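Side-chain contact in 5-formyl-3-hydroxy-2-methylpyridine 4-carboxylate 5-dehydrogenase (Mesorhizobium japonicum MAFF 303099, PDB 4OM8), which oxidises 5-formyl-3-hydroxy-2-methylpyridine-4-carboxylate with NAD(+) in vitamin B6 degradation and can also reduce it with NADH to 4-pyridoxic acid: residues A162-R165 and D166-R169. Sequence-based numbering, arbitrary orientation.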
# COMPACT_ATOMS: atom_id res chain seq x y z
N ALA A 162 -19.60 -7.82 18.35
CA ALA A 162 -19.58 -6.51 19.01
C ALA A 162 -18.65 -6.51 20.23
O ALA A 162 -17.92 -5.55 20.44
CB ALA A 162 -20.97 -6.11 19.41
N THR A 163 -18.65 -7.59 21.00
CA THR A 163 -17.83 -7.65 22.21
C THR A 163 -16.33 -7.60 21.88
O THR A 163 -15.57 -6.92 22.55
CB THR A 163 -18.13 -8.91 23.03
OG1 THR A 163 -19.50 -8.87 23.48
CG2 THR A 163 -17.21 -9.00 24.25
N ILE A 164 -15.92 -8.33 20.84
CA ILE A 164 -14.51 -8.31 20.44
C ILE A 164 -14.14 -6.97 19.79
O ILE A 164 -13.07 -6.43 20.05
CB ILE A 164 -14.20 -9.50 19.51
CG1 ILE A 164 -14.36 -10.81 20.29
CG2 ILE A 164 -12.80 -9.39 18.90
CD1 ILE A 164 -13.47 -10.92 21.54
N ARG A 165 -15.03 -6.42 18.95
CA ARG A 165 -14.82 -5.07 18.41
C ARG A 165 -14.57 -4.09 19.55
O ARG A 165 -13.64 -3.30 19.51
CB ARG A 165 -16.02 -4.61 17.59
CG ARG A 165 -15.98 -3.13 17.21
CD ARG A 165 -17.17 -2.73 16.34
NE ARG A 165 -17.14 -1.30 16.02
CZ ARG A 165 -17.68 -0.35 16.78
NH1 ARG A 165 -18.31 -0.67 17.91
NH2 ARG A 165 -17.61 0.92 16.40
N ASP A 166 -15.41 -4.18 20.57
CA ASP A 166 -15.34 -3.28 21.73
C ASP A 166 -14.05 -3.46 22.52
O ASP A 166 -13.44 -2.49 22.94
CB ASP A 166 -16.56 -3.51 22.63
CG ASP A 166 -16.63 -2.52 23.75
OD1 ASP A 166 -16.66 -1.31 23.46
OD2 ASP A 166 -16.66 -2.96 24.92
N LEU A 167 -13.65 -4.71 22.72
CA LEU A 167 -12.40 -5.00 23.43
C LEU A 167 -11.21 -4.33 22.73
O LEU A 167 -10.37 -3.69 23.35
CB LEU A 167 -12.17 -6.51 23.53
CG LEU A 167 -10.82 -6.94 24.11
CD1 LEU A 167 -10.72 -6.55 25.59
CD2 LEU A 167 -10.56 -8.43 23.90
N ILE A 168 -11.17 -4.50 21.42
CA ILE A 168 -10.09 -3.95 20.61
C ILE A 168 -10.06 -2.43 20.72
O ILE A 168 -9.00 -1.84 20.95
CB ILE A 168 -10.25 -4.41 19.14
CG1 ILE A 168 -10.05 -5.93 19.05
CG2 ILE A 168 -9.25 -3.71 18.23
CD1 ILE A 168 -10.51 -6.56 17.73
N ARG A 169 -11.21 -1.78 20.56
CA ARG A 169 -11.30 -0.33 20.71
C ARG A 169 -10.90 0.12 22.12
O ARG A 169 -10.20 1.12 22.30
CB ARG A 169 -12.72 0.13 20.38
CG ARG A 169 -12.90 1.61 20.13
CD ARG A 169 -14.37 1.88 19.82
NE ARG A 169 -15.20 0.80 20.36
CZ ARG A 169 -16.53 0.78 20.32
NH1 ARG A 169 -17.20 1.78 19.77
NH2 ARG A 169 -17.19 -0.26 20.83
O HOH W 1 -15.56 -5.82 25.17
O HOH W 2 -19.97 0.87 19.93
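R165 and R169 sit one helical turn apart and bring their guanidinium groups together on the exposed side of helix 158-170. R169 has two deposited conformers; its side-chain contacts are those of one, and the other may differ. In this conformer NH1 of R165 approaches NH2 of R169 to 3.2 Å. The two planes are turned 63° apart, so the groups do not stack flat. CZ of R165 lies over one face of the R169 group, displaced toward its rim. R165 gets there with an extended chain, CG anti to the backbone N (chi1 170°). R169 bends instead at chi3 (22°), away from the usual staggered values, and its end runs back toward the D166 carboxylate and the R165 guanidinium.

Water 2 accepts hydrogen bonds from R165 NH1 at 3.0 Å and from R169 NH1 at 2.9 Å, in the plane of both groups. D166 pairs with R169. Its OD1 forms a salt bridge with R169 NH2 at 2.9 Å, although the hydrogen bond within it is weak. The R165 guanidinium is not in contact with this carboxylate. The pairing probably offsets part of the charge of R169 beside R165. The other carboxylate oxygen, OD2, accepts a hydrogen bond from water 1, which also donates to the carbonyl O of T163.

The helix is the crossover of a beta-alpha-beta unit between strands 147-151 and 174-178 of the Rossmann-type NAD-binding domain. Its backbone bonds run i to i+4, as from R169 N to R165 O (3.1 Å). On the buried side, I164 CG2 meets I168 CD1 at 3.8 Å. Both isoleucines pack against V150 and M136 of the sheet.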